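Local atomic coordinates of MgGH51 (Meripilus giganteus, PDB entry 6ZPV), a protein that probably releases terminal alpha-L-arabinofuranosyl residues from arabinose-containing plant polysaccharides, as an N-glycosylated fungal glycoside hydrolase of family GH51. Residues A[353-356]-A[361-364]; A[365-370]-A[377-382]; A[384-389]-A[421-426]. One frame throughout, in Å; residues are numbered along the deposited sequence.

Contact 1 of 3, residues A[353-356]-A[361-364]; sequences FFAA and YRWH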
loop_
_atom_site.group_PDB
_atom_site.type_symbol
_atom_site.label_atom_id
_atom_site.label_comp_id
_atom_site.label_asym_id
_atom_site.label_seq_id
_atom_site.Cartn_x
_atom_site.Cartn_y
_atom_site.Cartn_z
ATOM N N PHE A 353 20.676 2.148 7.499
ATOM C CA PHE A 353 21.573 3.272 7.768
ATOM C C PHE A 353 21.417 3.803 9.170
ATOM O O PHE A 353 22.334 4.454 9.698
ATOM C CB PHE A 353 21.433 4.372 6.709
ATOM C CG PHE A 353 20.064 4.927 6.522
ATOM C CD1 PHE A 353 19.563 5.878 7.398
ATOM C CD2 PHE A 353 19.261 4.505 5.472
ATOM C CE1 PHE A 353 18.300 6.432 7.231
ATOM C CE2 PHE A 353 17.992 5.064 5.280
ATOM C CZ PHE A 353 17.509 6.010 6.171
ATOM N N PHE A 354 20.265 3.585 9.824
ATOM C CA PHE A 354 20.101 4.005 11.228
ATOM C C PHE A 354 20.764 3.054 12.228
ATOM O O PHE A 354 20.896 3.395 13.406
ATOM C CB PHE A 354 18.617 4.110 11.577
ATOM C CG PHE A 354 17.925 5.350 11.062
ATOM C CD1 PHE A 354 18.442 6.616 11.279
ATOM C CD2 PHE A 354 16.711 5.244 10.398
ATOM C CE1 PHE A 354 17.755 7.734 10.839
ATOM C CE2 PHE A 354 16.039 6.391 9.996
ATOM C CZ PHE A 354 16.554 7.629 10.185
ATOM N N ALA A 355 21.184 1.863 11.751
ATOM C CA ALA A 355 21.803 0.801 12.586
ATOM C C ALA A 355 23.018 0.243 11.852
ATOM O O ALA A 355 23.179 -0.964 11.707
ATOM C CB ALA A 355 20.751 -0.259 12.891
ATOM N N ALA A 356 23.854 1.160 11.356
ATOM C CA ALA A 356 24.979 0.760 10.504
ATOM C C ALA A 356 26.125 0.118 11.252
ATOM O O ALA A 356 27.004 -0.481 10.613
ATOM C CB ALA A 356 25.399 1.929 9.669
ATOM N N TYR A 361 27.467 -7.232 9.949
ATOM C CA TYR A 361 27.348 -8.652 10.300
ATOM C C TYR A 361 25.943 -9.168 10.014
ATOM O O TYR A 361 25.769 -10.340 9.707
ATOM C CB TYR A 361 27.850 -8.993 11.720
ATOM C CG TYR A 361 27.003 -8.542 12.897
ATOM C CD1 TYR A 361 25.786 -9.140 13.172
ATOM C CD2 TYR A 361 27.424 -7.561 13.770
ATOM C CE1 TYR A 361 25.024 -8.750 14.281
ATOM C CE2 TYR A 361 26.686 -7.155 14.858
ATOM C CZ TYR A 361 25.500 -7.783 15.141
ATOM O OH TYR A 361 24.769 -7.345 16.243
ATOM N N ARG A 362 24.923 -8.321 10.194
ATOM C CA ARG A 362 23.556 -8.756 9.907
ATOM C C ARG A 362 23.384 -9.047 8.389
ATOM O O ARG A 362 22.906 -10.142 8.013
ATOM C CB ARG A 362 22.517 -7.770 10.428
ATOM C CG ARG A 362 22.574 -7.620 11.940
ATOM C CD ARG A 362 21.512 -6.688 12.523
ATOM N NE ARG A 362 21.644 -5.287 12.113
ATOM C CZ ARG A 362 20.861 -4.579 11.308
ATOM N NH1 ARG A 362 19.858 -5.137 10.638
ATOM N NH2 ARG A 362 21.058 -3.289 11.183
ATOM N N TRP A 363 23.759 -8.083 7.570
ATOM C CA TRP A 363 23.800 -8.304 6.112
ATOM C C TRP A 363 24.654 -9.523 5.790
ATOM O O TRP A 363 24.229 -10.390 4.997
ATOM C CB TRP A 363 24.401 -7.053 5.429
ATOM C CG TRP A 363 24.750 -7.260 3.979
ATOM C CD1 TRP A 363 25.945 -7.640 3.466
ATOM C CD2 TRP A 363 23.855 -7.148 2.857
ATOM N NE1 TRP A 363 25.871 -7.800 2.124
ATOM C CE2 TRP A 363 24.599 -7.495 1.722
ATOM C CE3 TRP A 363 22.497 -6.827 2.692
ATOM C CZ2 TRP A 363 24.059 -7.502 0.443
ATOM C CZ3 TRP A 363 21.966 -6.841 1.431
ATOM C CH2 TRP A 363 22.738 -7.171 0.313
ATOM N N HIS A 364 25.873 -9.608 6.296
ATOM C CA HIS A 364 26.722 -10.744 5.916
ATOM C C HIS A 364 26.032 -12.061 6.247
ATOM O O HIS A 364 25.987 -12.973 5.389
ATOM C CB HIS A 364 28.060 -10.664 6.637
ATOM C CG HIS A 364 28.922 -11.860 6.345
ATOM N ND1 HIS A 364 28.790 -13.063 7.030
ATOM C CD2 HIS A 364 29.814 -12.073 5.374
ATOM C CE1 HIS A 364 29.649 -13.950 6.514
ATOM N NE2 HIS A 364 30.249 -13.388 5.541
#
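The carbonyl oxygen of Ala355 receives a hydrogen bond from Arg362, with NH2 of Arg362 lying 3.2 Å from O of Ala355, and it takes a second, weak one from the hydroxyl of Ser358. Both ends belong to one beta-alpha connection of the (beta/alpha)8 barrel: Ala355 sits in the loop that follows strand 345-348, and Arg362 stands in the first turns of helix 359-373, the next element of the chain. The bond is moderately bent, with an N-H...O angle of 143°. The oxygen lies in the guanidinium plane, at its edge, whereas NH2 is tilted out of the plane of the Ala355 carbonyl group. Arg362 is extended about CB-CG (chi2 -177°) and then bends at chi3, -65°, which turns the planar head towards the loop. NE and NH1 are engaged as well: NE donates to Ser358 OG, and NH1 meets the carboxylate of Asp352 in a salt bridge and the carbonyl oxygen of Ala291. Arginine suits this buried place because one flat group can serve several acceptors lying in different directions, while Asp352 probably balances its charge. Holding three of its nitrogens in this way should also fix the rotation of the head. A small residue suits the loop side, since the methyl of Ala355 lies against the same nitrogen, CB being 3.5 Å from Arg362 NH2.

Contact 2 of 3, residues A[365-370]-A[377-382]; sequences DFVTAL and IRFIAT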
loop_
_atom_site.group_PDB
_atom_site.type_symbol
_atom_site.label_atom_id
_atom_site.label_comp_id
_atom_site.label_asym_id
_atom_site.label_seq_id
_atom_site.Cartn_x
_atom_site.Cartn_y
_atom_site.Cartn_z
ATOM N N ASP A 365 25.523 -12.180 7.452
ATOM C CA ASP A 365 25.022 -13.505 7.866
ATOM C C ASP A 365 23.674 -13.827 7.166
ATOM O O ASP A 365 23.484 -14.949 6.730
ATOM C CB ASP A 365 24.907 -13.594 9.389
ATOM C CG ASP A 365 26.252 -13.532 10.112
ATOM O OD1 ASP A 365 27.310 -13.485 9.442
ATOM O OD2 ASP A 365 26.231 -13.612 11.349
ATOM N N PHE A 366 22.792 -12.830 7.052
ATOM C CA PHE A 366 21.552 -13.064 6.311
ATOM C C PHE A 366 21.832 -13.369 4.882
ATOM O O PHE A 366 21.275 -14.357 4.375
ATOM C CB PHE A 366 20.579 -11.870 6.438
ATOM C CG PHE A 366 19.652 -11.880 7.630
ATOM C CD1 PHE A 366 20.089 -11.433 8.869
ATOM C CD2 PHE A 366 18.385 -12.375 7.498
ATOM C CE1 PHE A 366 19.240 -11.482 9.964
ATOM C CE2 PHE A 366 17.528 -12.433 8.602
ATOM C CZ PHE A 366 17.954 -11.973 9.817
ATOM N N VAL A 367 22.591 -12.554 4.169
ATOM C CA VAL A 367 22.710 -12.758 2.719
ATOM C C VAL A 367 23.563 -14.007 2.433
ATOM O O VAL A 367 23.259 -14.742 1.482
ATOM C CB VAL A 367 23.241 -11.499 2.003
ATOM C CG1 VAL A 367 23.465 -11.762 0.527
ATOM C CG2 VAL A 367 22.271 -10.372 2.216
ATOM N N THR A 368 24.592 -14.298 3.237
ATOM C CA THR A 368 25.359 -15.527 2.969
ATOM C C THR A 368 24.384 -16.734 2.988
ATOM O O THR A 368 24.406 -17.603 2.102
ATOM C CB THR A 368 26.518 -15.698 3.959
ATOM O OG1 THR A 368 27.417 -14.595 3.808
ATOM C CG2 THR A 368 27.282 -16.976 3.729
ATOM N N ALA A 369 23.553 -16.796 4.044
ATOM C CA ALA A 369 22.593 -17.914 4.177
ATOM C C ALA A 369 21.527 -17.891 3.082
ATOM O O ALA A 369 21.217 -18.937 2.473
ATOM C CB ALA A 369 21.980 -17.911 5.539
ATOM N N LEU A 370 20.891 -16.724 2.897
ATOM C CA LEU A 370 19.769 -16.654 1.969
ATOM C C LEU A 370 20.223 -16.806 0.512
ATOM O O LEU A 370 19.527 -17.462 -0.280
ATOM C CB LEU A 370 18.990 -15.354 2.200
ATOM C CG LEU A 370 17.915 -15.380 3.282
ATOM C CD1 LEU A 370 18.409 -15.792 4.670
ATOM C CD2 LEU A 370 17.217 -14.061 3.363
ATOM N N ILE A 377 18.026 -15.134 -6.489
ATOM C CA ILE A 377 17.425 -13.893 -5.957
ATOM C C ILE A 377 18.455 -12.776 -5.851
ATOM O O ILE A 377 19.600 -13.048 -5.526
ATOM C CB ILE A 377 16.729 -14.140 -4.622
ATOM C CG1 ILE A 377 15.518 -15.050 -4.857
ATOM C CG2 ILE A 377 16.328 -12.838 -3.941
ATOM C CD1 ILE A 377 14.764 -15.367 -3.566
ATOM N N ARG A 378 18.066 -11.557 -6.192
ATOM C CA ARG A 378 18.935 -10.403 -6.008
ATOM C C ARG A 378 18.604 -9.726 -4.680
ATOM O O ARG A 378 17.471 -9.301 -4.452
ATOM C CB ARG A 378 18.793 -9.413 -7.168
ATOM C CG ARG A 378 19.871 -8.352 -7.244
ATOM C CD ARG A 378 19.628 -7.326 -8.347
ATOM N NE ARG A 378 20.805 -6.521 -8.654
ATOM C CZ ARG A 378 21.561 -6.626 -9.730
ATOM N NH1 ARG A 378 21.382 -7.609 -10.612
ATOM N NH2 ARG A 378 22.600 -5.769 -9.870
ATOM N N PHE A 379 19.584 -9.624 -3.797
ATOM C CA PHE A 379 19.407 -9.063 -2.457
ATOM C C PHE A 379 19.780 -7.595 -2.425
ATOM O O PHE A 379 20.860 -7.187 -2.896
ATOM C CB PHE A 379 20.176 -9.876 -1.406
ATOM C CG PHE A 379 19.572 -11.260 -1.226
ATOM C CD1 PHE A 379 18.473 -11.426 -0.385
ATOM C CD2 PHE A 379 20.004 -12.341 -1.960
ATOM C CE1 PHE A 379 17.841 -12.656 -0.262
ATOM C CE2 PHE A 379 19.352 -13.560 -1.865
ATOM C CZ PHE A 379 18.272 -13.719 -1.032
ATOM N N ILE A 380 18.925 -6.781 -1.810
ATOM C CA ILE A 380 19.071 -5.305 -1.793
ATOM C C ILE A 380 19.460 -4.853 -0.385
ATOM O O ILE A 380 18.744 -5.160 0.594
ATOM C CB ILE A 380 17.755 -4.642 -2.232
ATOM C CG1 ILE A 380 17.230 -5.151 -3.566
ATOM C CG2 ILE A 380 17.917 -3.161 -2.215
ATOM C CD1 ILE A 380 15.802 -4.864 -3.838
ATOM N N ALA A 381 20.553 -4.091 -0.289
ATOM C CA ALA A 381 21.057 -3.523 0.958
ATOM C C ALA A 381 20.354 -2.184 1.252
ATOM O O ALA A 381 19.999 -1.441 0.316
ATOM C CB ALA A 381 22.550 -3.371 0.868
ATOM N N THR A 382 20.281 -1.852 2.550
ATOM C CA THR A 382 19.512 -0.692 2.961
ATOM C C THR A 382 20.322 0.367 3.692
ATOM O O THR A 382 19.776 1.428 4.049
ATOM C CB THR A 382 18.358 -1.136 3.882
ATOM O OG1 THR A 382 18.966 -1.514 5.111
ATOM C CG2 THR A 382 17.500 -2.216 3.279
#
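Leu370 meets the far end of the Phe379 ring closely, its CB 3.7 Å from Phe379 CZ, and the two side chains cross at about a right angle. The approach is oblique to the ring. One turn earlier on the helix the fit is slacker: Val367 reaches the base of the same side chain, CG2 standing 4.2 Å from Phe379 CB. Phe379 is thus met at both ends by residues three apart on the helix, a spacing that brings them to one side of it. With CG anti to its carbonyl carbon (chi1 -68°), the phenyl group leans along the helix from Val367 to Leu370. The segments belong to a beta-alpha-beta crossover of the (beta/alpha)8 barrel, in which strand 345-348 leads through helix 359-373 to the parallel strand 378-381. On that strand Phe379 points to the helix layer and Ile380 the other way, so a large aromatic fills the space between sheet and helix. Ile377, just before the strand, sets its CG2 3.6 Å above the plane of the Phe379 ring, offset towards the rim. Leu370 also packs on Ile309 and Ile313 of helix 306-320; it has two conformers, and the distance to it holds for one of them. The opposite character appears at Thr368, exposed to solvent on the helix, where a polar residue is at home and OG1 bonds back to the carbonyl oxygen of His364.

Contact 3 of 3, residues A[384-389]-A[421-426]; sequences NAWNPV and NGTTYF. With NAG (2-acetamido-2-deoxy-beta-D-glucopyranose), chain B; NAG (2-acetamido-2-deoxy-beta-D-glucopyranose), chain C; BMA (beta-D-mannopyranose), chain D; MAN (alpha-D-mannopyranose), chain E.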
loop_
_atom_site.group_PDB
_atom_site.type_symbol
_atom_site.label_atom_id
_atom_site.label_comp_id
_atom_site.label_asym_id
_atom_site.label_seq_id
_atom_site.Cartn_x
_atom_site.Cartn_y
_atom_site.Cartn_z
ATOM N N ASN A 384 23.355 3.310 3.704
ATOM C CA ASN A 384 23.778 4.283 2.680
ATOM C C ASN A 384 24.798 3.598 1.772
ATOM O O ASN A 384 25.652 2.768 2.248
ATOM C CB ASN A 384 24.418 5.507 3.345
ATOM C CG ASN A 384 23.441 6.274 4.193
ATOM O OD1 ASN A 384 22.255 6.359 3.877
ATOM N ND2 ASN A 384 23.951 6.877 5.260
ATOM N N ALA A 385 24.772 3.918 0.512
ATOM C CA ALA A 385 25.595 3.169 -0.440
ATOM C C ALA A 385 27.057 3.247 -0.059
ATOM O O ALA A 385 27.606 4.338 0.079
ATOM C CB ALA A 385 25.332 3.702 -1.825
ATOM N N TRP A 386 27.667 2.083 0.106
ATOM C CA TRP A 386 29.125 1.887 0.229
ATOM C C TRP A 386 29.726 2.324 1.556
ATOM O O TRP A 386 30.951 2.192 1.714
ATOM C CB TRP A 386 29.883 2.557 -0.948
ATOM C CG TRP A 386 29.283 2.132 -2.244
ATOM C CD1 TRP A 386 28.623 2.930 -3.118
ATOM C CD2 TRP A 386 29.208 0.825 -2.783
ATOM N NE1 TRP A 386 28.080 2.206 -4.159
ATOM C CE2 TRP A 386 28.465 0.912 -3.982
ATOM C CE3 TRP A 386 29.678 -0.418 -2.379
ATOM C CZ2 TRP A 386 28.183 -0.204 -4.748
ATOM C CZ3 TRP A 386 29.412 -1.527 -3.146
ATOM C CH2 TRP A 386 28.663 -1.413 -4.319
ATOM N N ASN A 387 28.931 2.780 2.494
ATOM C CA ASN A 387 29.435 3.232 3.808
ATOM C C ASN A 387 28.397 2.861 4.849
ATOM O O ASN A 387 27.381 3.542 4.984
ATOM C CB ASN A 387 29.723 4.716 3.840
ATOM C CG ASN A 387 30.903 5.132 3.012
ATOM O OD1 ASN A 387 32.042 4.862 3.433
ATOM N ND2 ASN A 387 30.668 5.714 1.841
ATOM N N PRO A 388 28.550 1.719 5.569
ATOM C CA PRO A 388 29.770 0.940 5.663
ATOM C C PRO A 388 29.924 -0.005 4.498
ATOM O O PRO A 388 28.987 -0.336 3.781
ATOM C CB PRO A 388 29.511 0.120 6.942
ATOM C CG PRO A 388 28.010 -0.044 6.993
ATOM C CD PRO A 388 27.472 1.274 6.466
ATOM N N VAL A 389 31.124 -0.526 4.376
ATOM C CA VAL A 389 31.455 -1.490 3.327
ATOM C C VAL A 389 30.938 -2.883 3.706
ATOM O O VAL A 389 31.224 -3.375 4.776
ATOM C CB VAL A 389 32.950 -1.538 3.138
ATOM C CG1 VAL A 389 33.272 -2.544 2.041
ATOM C CG2 VAL A 389 33.514 -0.138 2.874
ATOM N N ASN A 421 29.404 0.100 -12.373
ATOM C CA ASN A 421 30.312 -0.960 -11.858
ATOM C C ASN A 421 29.510 -2.193 -11.445
ATOM O O ASN A 421 29.991 -2.964 -10.582
ATOM C CB ASN A 421 31.276 -0.387 -10.810
ATOM C CG ASN A 421 30.623 0.125 -9.574
ATOM O OD1 ASN A 421 29.388 -0.099 -9.324
ATOM N ND2 ASN A 421 31.463 0.809 -8.799
ATOM N N GLY A 422 28.312 -2.374 -12.045
ATOM C CA GLY A 422 27.512 -3.574 -11.805
ATOM C C GLY A 422 26.462 -3.420 -10.723
ATOM O O GLY A 422 25.680 -4.364 -10.545
ATOM N N THR A 423 26.507 -2.334 -10.006
ATOM C CA THR A 423 25.538 -2.088 -8.950
ATOM C C THR A 423 24.286 -1.458 -9.551
ATOM O O THR A 423 24.399 -0.586 -10.396
ATOM C CB THR A 423 26.096 -1.127 -7.888
ATOM O OG1 THR A 423 27.439 -1.437 -7.596
ATOM C CG2 THR A 423 25.235 -1.155 -6.650
ATOM N N THR A 424 23.117 -1.884 -9.121
ATOM C CA THR A 424 21.892 -1.211 -9.492
ATOM C C THR A 424 21.252 -0.585 -8.249
ATOM O O THR A 424 21.481 -1.005 -7.124
ATOM C CB THR A 424 20.948 -2.151 -10.239
ATOM O OG1 THR A 424 20.589 -3.234 -9.391
ATOM C CG2 THR A 424 21.493 -2.645 -11.538
ATOM N N TYR A 425 20.410 0.405 -8.496
ATOM C CA TYR A 425 19.847 1.272 -7.460
ATOM C C TYR A 425 18.338 1.275 -7.532
ATOM O O TYR A 425 17.756 1.408 -8.642
ATOM C CB TYR A 425 20.454 2.666 -7.546
ATOM C CG TYR A 425 21.940 2.670 -7.284
ATOM C CD1 TYR A 425 22.440 2.718 -5.993
ATOM C CD2 TYR A 425 22.877 2.467 -8.288
ATOM C CE1 TYR A 425 23.792 2.632 -5.727
ATOM C CE2 TYR A 425 24.253 2.361 -8.050
ATOM C CZ TYR A 425 24.707 2.449 -6.743
ATOM O OH TYR A 425 26.036 2.378 -6.438
ATOM N N PHE A 426 17.728 1.151 -6.383
ATOM C CA PHE A 426 16.260 1.175 -6.214
ATOM C C PHE A 426 15.941 2.452 -5.444
ATOM O O PHE A 426 16.402 2.626 -4.307
ATOM C CB PHE A 426 15.890 -0.030 -5.352
ATOM C CG PHE A 426 14.459 -0.161 -4.899
ATOM C CD1 PHE A 426 13.431 0.377 -5.618
ATOM C CD2 PHE A 426 14.152 -0.896 -3.752
ATOM C CE1 PHE A 426 12.106 0.192 -5.234
ATOM C CE2 PHE A 426 12.833 -1.104 -3.359
ATOM C CZ PHE A 426 11.814 -0.564 -4.128
HETATM C C1 NAG B . 31.164 1.381 -7.549
HETATM C C2 NAG B . 31.886 0.595 -6.426
HETATM C C3 NAG B . 31.927 1.289 -5.080
HETATM C C4 NAG B . 32.262 2.737 -5.100
HETATM C C5 NAG B . 31.435 3.370 -6.215
HETATM C C6 NAG B . 31.836 4.842 -6.443
HETATM C C7 NAG B . 31.811 -1.769 -7.044
HETATM C C8 NAG B . 31.013 -3.079 -7.023
HETATM N N2 NAG B . 31.370 -0.760 -6.333
HETATM O O3 NAG B . 32.767 0.569 -4.146
HETATM O O4 NAG B . 31.930 3.467 -3.917
HETATM O O5 NAG B . 31.636 2.762 -7.467
HETATM O O6 NAG B . 33.246 4.948 -6.654
HETATM O O7 NAG B . 32.884 -1.698 -7.651
HETATM C C1 NAG C . 32.960 3.710 -2.993
HETATM C C2 NAG C . 32.555 4.872 -2.097
HETATM C C3 NAG C . 33.598 5.123 -1.066
HETATM C C4 NAG C . 33.775 3.800 -0.314
HETATM C C5 NAG C . 33.987 2.598 -1.252
HETATM C C6 NAG C . 34.026 1.226 -0.526
HETATM C C7 NAG C . 31.147 6.644 -3.025
HETATM C C8 NAG C . 31.135 7.892 -3.913
HETATM N N2 NAG C . 32.314 6.066 -2.918
HETATM O O3 NAG C . 33.090 6.100 -0.145
HETATM O O4 NAG C . 34.972 3.819 0.490
HETATM O O5 NAG C . 32.961 2.511 -2.211
HETATM O O6 NAG C . 34.135 0.036 -1.351
HETATM O O7 NAG C . 30.109 6.230 -2.545
HETATM C C1 BMA D . 34.870 4.200 1.839
HETATM C C2 BMA D . 36.041 3.510 2.576
HETATM C C3 BMA D . 36.090 3.992 4.017
HETATM C C4 BMA D . 36.171 5.519 4.098
HETATM C C5 BMA D . 35.078 6.142 3.258
HETATM C C6 BMA D . 35.280 7.669 3.159
HETATM O O2 BMA D . 37.315 3.749 1.934
HETATM O O3 BMA D . 37.243 3.437 4.679
HETATM O O4 BMA D . 36.119 5.999 5.430
HETATM O O5 BMA D . 35.118 5.640 1.917
HETATM O O6 BMA D . 34.039 8.217 2.653
HETATM C C1 MAN E . 36.922 2.366 5.555
HETATM C C2 MAN E . 38.112 2.142 6.469
HETATM C C3 MAN E . 39.357 1.578 5.721
HETATM C C4 MAN E . 38.955 0.364 4.933
HETATM C C5 MAN E . 37.771 0.667 3.995
HETATM C C6 MAN E . 37.353 -0.591 3.169
HETATM O O2 MAN E . 37.736 1.211 7.524
HETATM O O3 MAN E . 40.325 1.185 6.668
HETATM O O4 MAN E . 40.082 -0.120 4.193
HETATM O O5 MAN E . 36.694 1.192 4.786
HETATM O O6 MAN E . 36.755 -1.548 4.088
#
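Trp386 carries a sugar on its face while its rim meets a strand. The N-acetylglucosamine joined to ND2 of Asn421 lies over the indole, with C3 of this sugar above the centre of the Trp386 ring. The indole N-H points along the ring plane to Tyr425, Trp386 NE1 to Tyr425 OH 3.1 Å with an N-H...O angle of 153°, so the tyrosine hydroxyl is the acceptor. Further round the rim Thr423 comes from the opposite direction, its OG1 3.2 Å from CZ2 of Trp386. A type II turn from Asn384 to Asn387, with Trp386 third (phi 73°), and CG anti to the carbonyl carbon (chi1 -51°) send the indole towards Thr423 and Tyr425. Ala385, small enough to sit beside the tyrosine, touches the edge of that ring. The second N-acetylglucosamine is held by Asn387, whose ND2 donates to its O3 over 3.2 Å in a nearly straight bond, and by the methyl CG2 of Val389, 3.7 Å from its C6. With an alanine at Trp386, the first sugar would probably lose its flat support and the Tyr425 hydroxyl its indole donor. Thr423 OG1 also donates to OD1 of Asn421, 2.9 Å away, linking the ends of Asn-Gly-Thr; at Gly422 a side chain would run into the carbonyl oxygen of Asn421, so glycine suits the place. The whole is an occupied N-glycosylation sequon, its chitobiose core laid along the protein surface.

All three contacts lie in the (beta/alpha)8 barrel domain. Contacts 1 and 2 share helix 359-373, the first using its early turns and the second its later ones; Trp363 bridges them, its CZ3 3.5 Å from CA of Ala381. The touching residues of contact 2 are all buried and apolar, as befits the layer between sheet and helices. Contact 1, partly buried, joins a loop to the start of the helix, where a charged head and backbone carbonyls do the work. Contact 3 mixes a buried aromatic rim with carbohydrate at the surface. It reaches the same sheet as contact 2, two strands further on, where Ile380 CD1 comes within 4.3 Å of Phe426 CD2, and it touches the loop of contact 1 through Asn384 and Phe353.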